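Local atomic coordinates of cyclopropane mycolic acid synthase 3 (Mycobacterium tuberculosis, PDB entry 1L1E), a protein that probably transfers a methylene group from S-adenosyl-L-methionine to a double bond of alpha mycolic acids, forming the proximal cyclopropane ring of these cell-envelope lipids. Residues M110-P113 / R114-V118; F151-T154 / H155-P159; T210-E213 / Y214-V218; D260-M263 / K264-T267. One frame throughout, in Å; residues are numbered along the deposited sequence.

Contact 1: residues M110-P113 / R114-V118; sequences MDTP and RSRRV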
# COMPACT_ATOMS: atom_id res chain seq x y z
N MET A 110 -8.13 22.28 2.86
CA MET A 110 -9.42 21.86 3.36
C MET A 110 -9.78 22.50 4.70
O MET A 110 -8.92 22.99 5.42
CB MET A 110 -9.49 20.32 3.46
CG MET A 110 -8.32 19.62 4.14
SD MET A 110 -8.36 17.80 3.89
CE MET A 110 -7.57 17.67 2.34
N ASP A 111 -11.07 22.52 5.00
CA ASP A 111 -11.54 23.08 6.25
C ASP A 111 -12.34 22.04 7.01
O ASP A 111 -13.31 21.48 6.50
CB ASP A 111 -12.41 24.31 6.01
CG ASP A 111 -13.12 24.77 7.26
OD1 ASP A 111 -14.15 24.15 7.63
OD2 ASP A 111 -12.65 25.73 7.91
N THR A 112 -11.90 21.78 8.24
CA THR A 112 -12.52 20.82 9.12
C THR A 112 -11.96 21.06 10.52
O THR A 112 -10.79 21.43 10.67
CB THR A 112 -12.21 19.34 8.70
OG1 THR A 112 -12.71 18.43 9.70
CG2 THR A 112 -10.71 19.11 8.54
N PRO A 113 -12.79 20.89 11.55
CA PRO A 113 -12.31 21.10 12.92
C PRO A 113 -11.41 19.92 13.30
O PRO A 113 -10.91 19.85 14.41
CB PRO A 113 -13.60 21.12 13.73
CG PRO A 113 -14.52 20.25 12.94
CD PRO A 113 -14.25 20.69 11.53
N ARG A 114 -11.24 19.00 12.35
CA ARG A 114 -10.39 17.83 12.57
C ARG A 114 -8.92 18.15 12.42
O ARG A 114 -8.52 18.87 11.51
CB ARG A 114 -10.77 16.71 11.60
CG ARG A 114 -12.07 16.03 11.96
CD ARG A 114 -11.90 15.30 13.28
NE ARG A 114 -13.18 14.96 13.90
CZ ARG A 114 -14.01 15.85 14.42
NH1 ARG A 114 -13.71 17.14 14.40
NH2 ARG A 114 -15.15 15.44 14.96
N SER A 115 -8.11 17.61 13.33
CA SER A 115 -6.67 17.81 13.32
C SER A 115 -6.07 16.97 12.21
O SER A 115 -6.47 15.83 12.01
CB SER A 115 -6.07 17.39 14.66
OG SER A 115 -4.66 17.48 14.64
N ARG A 116 -5.11 17.54 11.49
CA ARG A 116 -4.48 16.82 10.40
C ARG A 116 -3.00 17.10 10.36
O ARG A 116 -2.57 18.25 10.26
CB ARG A 116 -5.16 17.19 9.06
CG ARG A 116 -5.48 18.68 8.89
CD ARG A 116 -6.54 18.88 7.80
NE ARG A 116 -6.81 20.28 7.48
CZ ARG A 116 -7.37 21.15 8.32
NH1 ARG A 116 -7.73 20.79 9.55
NH2 ARG A 116 -7.57 22.41 7.93
N ARG A 117 -2.21 16.03 10.45
CA ARG A 117 -0.76 16.16 10.44
C ARG A 117 -0.06 15.16 9.53
O ARG A 117 -0.46 14.01 9.42
CB ARG A 117 -0.20 15.96 11.85
CG ARG A 117 -0.02 17.23 12.67
CD ARG A 117 1.03 16.95 13.77
NE ARG A 117 0.68 15.75 14.52
CZ ARG A 117 1.54 14.98 15.17
NH1 ARG A 117 2.84 15.25 15.17
NH2 ARG A 117 1.10 13.91 15.82
N VAL A 118 0.99 15.63 8.86
CA VAL A 118 1.78 14.79 7.97
C VAL A 118 3.22 14.98 8.41
O VAL A 118 3.65 16.11 8.68
CB VAL A 118 1.61 15.19 6.48
CG1 VAL A 118 2.16 16.58 6.24
CG2 VAL A 118 2.31 14.17 5.59
O HOH W 1 -9.88 24.16 8.66
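R116 reaches back over the turn, and its side chain meets both T112 and M110. CG of R116 stands between the backbone N and the carbonyl carbon (chi1 42°), and the extended chain runs alongside M110 and T112, pointing the other way. CG of M110 lies 3.7 Å from NE of R116, while the methyl CG2 of T112 covers one face of the guanidinium, 3.6 Å from NH1. NH1 makes two weak hydrogen bonds, to O of R114 (2.9 Å) at the guanidinium edge and in its plane, and to O of T112 (3.3 Å). NE is held by the carbonyl of F107 in the preceding helix. A water accepts from NH2 of R116 at 3.0 Å and from the backbone N of T112; it also donates weakly to OD2 of D111, linking a carboxylate and a guanidinium that do not touch.

T112 turns its two branches to different tasks. OG1, placed by chi1 173° opposite its own backbone N, takes the N-H of R114 (3.1 Å, 155° at the hydrogen), and CB of R114 crowds the same oxygen at 3.2 Å. R114 itself bends at chi2; its NH1 passes CG of P113, while NE bonds to the carbonyl of D87. The OG1 bond to the amide two residues on defines an ST turn, here at the surface, where the loop leaves helix 97-109 for edge strand 116-120 in a beta-alpha-beta crossover of the Rossmann-like methyltransferase sheet.

Contact 2: residues F151-T154 / H155-P159; sequences FEVT and HRTLP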
# COMPACT_ATOMS: atom_id res chain seq x y z
N PHE A 151 6.14 -4.22 14.29
CA PHE A 151 5.02 -4.71 15.06
C PHE A 151 5.08 -4.30 16.53
O PHE A 151 4.04 -4.07 17.14
CB PHE A 151 4.89 -6.22 14.89
CG PHE A 151 4.34 -6.61 13.53
CD1 PHE A 151 5.12 -7.31 12.61
CD2 PHE A 151 3.05 -6.22 13.16
CE1 PHE A 151 4.63 -7.63 11.35
CE2 PHE A 151 2.55 -6.53 11.90
CZ PHE A 151 3.33 -7.23 10.99
N GLU A 152 6.28 -4.17 17.08
CA GLU A 152 6.42 -3.73 18.47
C GLU A 152 5.97 -2.27 18.59
O GLU A 152 5.28 -1.90 19.54
CB GLU A 152 7.87 -3.86 18.94
CG GLU A 152 8.25 -2.87 20.03
CD GLU A 152 9.74 -2.87 20.37
OE1 GLU A 152 10.57 -2.82 19.43
OE2 GLU A 152 10.07 -2.91 21.57
N VAL A 153 6.38 -1.44 17.64
CA VAL A 153 6.03 -0.02 17.66
C VAL A 153 4.53 0.21 17.43
O VAL A 153 3.91 1.01 18.14
CB VAL A 153 6.81 0.77 16.59
CG1 VAL A 153 6.37 2.23 16.59
CG2 VAL A 153 8.30 0.68 16.86
N THR A 154 3.95 -0.47 16.44
CA THR A 154 2.53 -0.30 16.16
C THR A 154 1.65 -0.86 17.29
O THR A 154 0.60 -0.30 17.59
CB THR A 154 2.12 -0.98 14.83
OG1 THR A 154 2.65 -2.32 14.78
CG2 THR A 154 2.66 -0.18 13.65
N HIS A 155 2.10 -1.94 17.92
CA HIS A 155 1.36 -2.54 19.02
C HIS A 155 1.37 -1.66 20.28
O HIS A 155 0.38 -1.57 21.00
CB HIS A 155 1.95 -3.91 19.36
CG HIS A 155 1.21 -4.63 20.44
ND1 HIS A 155 0.10 -5.40 20.20
CD2 HIS A 155 1.42 -4.68 21.78
CE1 HIS A 155 -0.36 -5.89 21.34
NE2 HIS A 155 0.42 -5.46 22.32
N ARG A 156 2.50 -1.01 20.54
CA ARG A 156 2.63 -0.17 21.72
C ARG A 156 1.98 1.22 21.60
O ARG A 156 1.79 1.91 22.60
CB ARG A 156 4.11 -0.06 22.10
CG ARG A 156 4.71 -1.41 22.54
CD ARG A 156 6.21 -1.36 22.81
NE ARG A 156 6.71 -2.63 23.37
CZ ARG A 156 7.98 -2.85 23.70
NH1 ARG A 156 8.89 -1.90 23.53
NH2 ARG A 156 8.35 -4.03 24.21
N THR A 157 1.62 1.62 20.39
CA THR A 157 1.00 2.92 20.19
C THR A 157 -0.52 2.81 20.23
O THR A 157 -1.22 3.78 20.49
CB THR A 157 1.41 3.53 18.84
OG1 THR A 157 1.06 2.62 17.79
CG2 THR A 157 2.90 3.79 18.82
N LEU A 158 -1.02 1.60 19.98
CA LEU A 158 -2.45 1.33 19.96
C LEU A 158 -3.02 1.13 21.35
O LEU A 158 -2.31 0.73 22.27
CB LEU A 158 -2.74 0.07 19.13
CG LEU A 158 -2.48 0.17 17.63
CD1 LEU A 158 -2.62 -1.21 16.98
CD2 LEU A 158 -3.45 1.18 17.03
N PRO A 159 -4.32 1.40 21.51
CA PRO A 159 -5.01 1.25 22.80
C PRO A 159 -5.49 -0.18 22.98
O PRO A 159 -5.36 -1.01 22.08
CB PRO A 159 -6.16 2.24 22.68
CG PRO A 159 -6.54 2.10 21.24
CD PRO A 159 -5.19 2.08 20.53
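R156 folds back along its helix onto E152, and its side chain can be tracked over that residue atom by atom. With CG beside the backbone N (chi1 -66°), the first three carbons brush the carbonyl oxygen of E152: CB lies 3.4 Å from that O, CG comes to 3.1 Å, and CD begins to leave it for the aliphatic CG of E152. NE continues over the same carbon, 3.7 Å from CG of E152, which sits above one face of the guanidinium toward its rim. CZ then meets OE2 of E152 at 3.0 Å, and NH1 completes a salt bridge to OE2. The refined NH1–OE2 separation of 2.5 Å is short enough to be doubtful in detail. The carboxylate approaches over the guanidinium face, its plane turned 68° from it, rather than lying level in a paired fork. OE1 has a second partner in ND1 of H149.

This helix, 147-157, is the crossover between parallel strands 132-136 and 163-170, a beta-alpha-beta unit of the methyltransferase core; T154 and L158 face I133 of the first strand.

At its C-terminal end the carbonyl of T154 is shared. The hydroxyl OG1 of T157 donates to O of T154 at 3.0 Å from above the carbonyl plane. That oxygen also takes a weak bond from N of L158, and CG of L158 presses on it at 3.1 Å. Beyond it, NZ of K287 collects the carbonyls of H155 and L158.

Contact 3: residues T210-E213 / Y214-V218; sequences TVHE and YAEKV
The imidazole of H212 receives E216 at its edge: OE2 lies in the ring plane and accepts from ND1 at 2.9 Å, with 161° at the hydrogen. The carboxylate plane stands at 86° to the ring, and its oxygen is met nearly along the C-O axis. The Y214 ring has the carbonyl O of T210 at one edge, 3.5 Å from CD1. OE2 of E213 approaches that ring obliquely, 3.0 Å from CE1, and CG2 of T210 runs alongside, 3.9 Å from CD1; H144 pairs with it edge-to-face.

E213 extends with CG opposite its backbone N (chi1 -176°), carrying the carboxylate past Y214 and within range of K217. NZ of K217 meets OE1 of E213 at 3.0 Å in a salt bridge on the anti lone pair, and a water donates to the same OE1 at 2.8 Å while also bonding to OH of Y214.

Both pairs are four residues apart, in or just beyond helix 208-216, which packs on strands 221-227 and 279-286 through V211, A215 and H212. ND1 must carry a proton, as in one neutral tautomer; the carboxylate would be expected to favour a second on H212, and K217 to stabilise the charge on E213.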
# COMPACT_ATOMS: atom_id res chain seq x y z
N THR A 210 5.02 -15.65 7.90
CA THR A 210 5.91 -14.65 8.48
C THR A 210 5.13 -13.48 9.07
O THR A 210 5.42 -13.03 10.19
CB THR A 210 6.91 -14.10 7.43
OG1 THR A 210 7.95 -15.06 7.21
CG2 THR A 210 7.54 -12.81 7.91
N VAL A 211 4.16 -12.96 8.32
CA VAL A 211 3.35 -11.86 8.82
C VAL A 211 2.77 -12.31 10.16
O VAL A 211 2.91 -11.63 11.18
CB VAL A 211 2.18 -11.52 7.87
CG1 VAL A 211 1.27 -10.49 8.52
CG2 VAL A 211 2.72 -11.02 6.55
N HIS A 212 2.11 -13.47 10.14
CA HIS A 212 1.52 -14.05 11.33
C HIS A 212 2.57 -14.19 12.42
O HIS A 212 2.32 -13.90 13.59
CB HIS A 212 0.96 -15.44 11.01
CG HIS A 212 -0.44 -15.41 10.48
ND1 HIS A 212 -1.55 -15.46 11.30
CD2 HIS A 212 -0.91 -15.33 9.21
CE1 HIS A 212 -2.64 -15.41 10.55
NE2 HIS A 212 -2.28 -15.33 9.28
N GLU A 213 3.75 -14.64 12.02
CA GLU A 213 4.87 -14.85 12.94
C GLU A 213 5.17 -13.64 13.80
O GLU A 213 5.05 -13.69 15.02
CB GLU A 213 6.13 -15.22 12.16
CG GLU A 213 7.33 -15.54 13.04
CD GLU A 213 8.66 -15.50 12.29
OE1 GLU A 213 9.69 -15.81 12.93
OE2 GLU A 213 8.67 -15.17 11.09
N TYR A 214 5.58 -12.55 13.16
CA TYR A 214 5.95 -11.33 13.87
C TYR A 214 4.82 -10.54 14.49
O TYR A 214 5.01 -9.89 15.52
CB TYR A 214 6.74 -10.39 12.96
CG TYR A 214 8.12 -10.90 12.65
CD1 TYR A 214 8.33 -11.86 11.66
CD2 TYR A 214 9.22 -10.45 13.37
CE1 TYR A 214 9.59 -12.34 11.39
CE2 TYR A 214 10.49 -10.92 13.11
CZ TYR A 214 10.68 -11.87 12.12
OH TYR A 214 11.94 -12.32 11.84
N ALA A 215 3.64 -10.58 13.88
CA ALA A 215 2.51 -9.85 14.43
C ALA A 215 2.14 -10.46 15.77
O ALA A 215 2.09 -9.77 16.79
CB ALA A 215 1.33 -9.91 13.46
N GLU A 216 1.88 -11.76 15.75
CA GLU A 216 1.49 -12.49 16.96
C GLU A 216 2.54 -12.48 18.06
O GLU A 216 2.20 -12.56 19.24
CB GLU A 216 1.15 -13.93 16.60
CG GLU A 216 -0.14 -14.09 15.84
CD GLU A 216 -0.28 -15.48 15.24
OE1 GLU A 216 0.16 -16.45 15.89
OE2 GLU A 216 -0.84 -15.59 14.13
N LYS A 217 3.81 -12.37 17.69
CA LYS A 217 4.88 -12.37 18.70
C LYS A 217 4.99 -11.09 19.52
O LYS A 217 5.81 -11.02 20.44
CB LYS A 217 6.22 -12.70 18.04
CG LYS A 217 6.41 -14.18 17.75
CD LYS A 217 7.68 -14.44 16.96
CE LYS A 217 7.90 -15.93 16.73
NZ LYS A 217 9.07 -16.18 15.85
N VAL A 218 4.20 -10.08 19.19
CA VAL A 218 4.23 -8.84 19.96
C VAL A 218 2.90 -8.69 20.70
O VAL A 218 2.70 -7.75 21.45
CB VAL A 218 4.49 -7.58 19.08
CG1 VAL A 218 5.79 -7.76 18.32
CG2 VAL A 218 3.33 -7.33 18.13
O HOH W 2 12.27 -15.30 11.96

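Contact 4: residues D260-M263 / K264-T267; sequences DRYM and KYLT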
# COMPACT_ATOMS: atom_id res chain seq x y z
N ASP A 260 10.24 2.24 -20.07
CA ASP A 260 10.33 0.80 -20.28
C ASP A 260 10.45 0.09 -18.93
O ASP A 260 9.90 -1.00 -18.74
CB ASP A 260 11.53 0.44 -21.16
CG ASP A 260 11.45 1.09 -22.53
OD1 ASP A 260 10.35 1.12 -23.12
OD2 ASP A 260 12.50 1.54 -23.04
N ARG A 261 11.15 0.72 -18.00
CA ARG A 261 11.33 0.15 -16.67
C ARG A 261 9.97 -0.09 -16.03
O ARG A 261 9.67 -1.18 -15.54
CB ARG A 261 12.18 1.10 -15.82
CG ARG A 261 12.36 0.69 -14.37
CD ARG A 261 13.38 1.60 -13.69
NE ARG A 261 13.42 1.42 -12.24
CZ ARG A 261 14.30 2.02 -11.44
NH1 ARG A 261 15.22 2.83 -11.95
NH2 ARG A 261 14.26 1.81 -10.13
N TYR A 262 9.12 0.94 -16.04
CA TYR A 262 7.80 0.81 -15.45
C TYR A 262 6.85 -0.08 -16.23
O TYR A 262 6.11 -0.86 -15.63
CB TYR A 262 7.19 2.18 -15.19
CG TYR A 262 7.58 2.69 -13.82
CD1 TYR A 262 8.86 3.20 -13.59
CD2 TYR A 262 6.71 2.57 -12.74
CE1 TYR A 262 9.27 3.57 -12.31
CE2 TYR A 262 7.11 2.93 -11.45
CZ TYR A 262 8.39 3.43 -11.24
OH TYR A 262 8.78 3.79 -9.98
N MET A 263 6.85 0.03 -17.56
CA MET A 263 5.96 -0.82 -18.36
C MET A 263 6.28 -2.29 -18.08
O MET A 263 5.37 -3.11 -17.96
CB MET A 263 6.12 -0.54 -19.85
CG MET A 263 5.41 0.70 -20.35
SD MET A 263 3.66 0.76 -19.93
CE MET A 263 2.98 -0.63 -20.91
N LYS A 264 7.57 -2.61 -17.99
CA LYS A 264 8.03 -3.98 -17.73
C LYS A 264 7.55 -4.44 -16.36
O LYS A 264 7.22 -5.61 -16.16
CB LYS A 264 9.56 -4.03 -17.78
CG LYS A 264 10.19 -5.31 -17.23
CD LYS A 264 11.72 -5.23 -17.35
CE LYS A 264 12.43 -6.29 -16.50
NZ LYS A 264 12.22 -7.69 -16.98
N TYR A 265 7.53 -3.50 -15.42
CA TYR A 265 7.10 -3.79 -14.07
C TYR A 265 5.59 -4.04 -14.02
O TYR A 265 5.14 -5.06 -13.51
CB TYR A 265 7.49 -2.61 -13.17
CG TYR A 265 6.62 -2.35 -11.96
CD1 TYR A 265 6.42 -3.33 -10.98
CD2 TYR A 265 6.05 -1.09 -11.77
CE1 TYR A 265 5.67 -3.04 -9.84
CE2 TYR A 265 5.30 -0.80 -10.63
CZ TYR A 265 5.11 -1.78 -9.67
OH TYR A 265 4.39 -1.47 -8.55
N LEU A 266 4.83 -3.12 -14.61
CA LEU A 266 3.38 -3.24 -14.59
C LEU A 266 2.85 -4.45 -15.35
O LEU A 266 2.04 -5.21 -14.81
CB LEU A 266 2.76 -1.95 -15.14
CG LEU A 266 3.20 -0.65 -14.45
CD1 LEU A 266 2.65 0.52 -15.23
CD2 LEU A 266 2.75 -0.61 -13.00
N THR A 267 3.30 -4.63 -16.58
CA THR A 267 2.83 -5.76 -17.38
C THR A 267 3.29 -7.09 -16.81
O THR A 267 2.53 -8.06 -16.78
CB THR A 267 3.30 -5.65 -18.84
OG1 THR A 267 2.81 -4.43 -19.41
CG2 THR A 267 2.75 -6.82 -19.67
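Y262 and Y265 supply the aromatic interaction. Their side chains lie side by side and point the same way, yet the rings are turned 86° apart, an offset T-shaped pair with the edge of Y265 directed at the face of Y262. The centroids are 5.8 Å apart, and the closest atoms are the two CD2 carbons, CD2 of Y262 and CD2 of Y265, at 3.8 Å. The first torsions place the rings side by side: CG of Y265 is thrown opposite its backbone N (chi1 151°), whereas that of Y262 lies beside the nitrogen.

The backbone bonds form the regular i to i+4 ladder of an alpha-helix. N of L266 donates to O of Y262 at 2.8 Å, and N of K264 to O of D260 at 2.9 Å. The helix is 256-274, which also carries C269, the active-site residue inferred from relatives, one turn beyond Y265. The side chain of Y265 comes within about 4 Å of those of both C269 and Y33, the latter probably contacting S-adenosylmethionine, so the aromatic pair lies beside the presumed active site.

Van der Waals contacts of carbon with oxygen follow: CG of L266 lies 3.1 Å from O of Y262, and M263, bent at both chi2 and chi3, brings its CE to 4.1 Å from OG1 of T267.

Among the polar groups, OG1 of T267 adds a weak bond to O of M263 (3.2 Å), an oxygen already taken by the backbone N of T267. Two charged ends turn to helix 189-199: R261 forms a salt bridge with E198, and K264 a cation-pi contact with F194.

In the fold
Contacts 2 and 3 are the only pair that touch: their centres are about 13 Å apart, and F151 packs on Y214 and A215 while the ring of H155 meets the carbonyl of V218. Both are partly buried, with one helix side packed on the central sheet and an i to i+4 salt bridge on each. Contact 1 lies wholly at the surface, running into 116-120, one of the two outermost strands of that sheet, and relies on an arginine, water and backbone carbonyls. Contact 4 is about 37 Å from contact 1, centre to centre, across the chain's middle; partly buried too, it trades charge pairing within its segments for aromatic packing near the presumed active site.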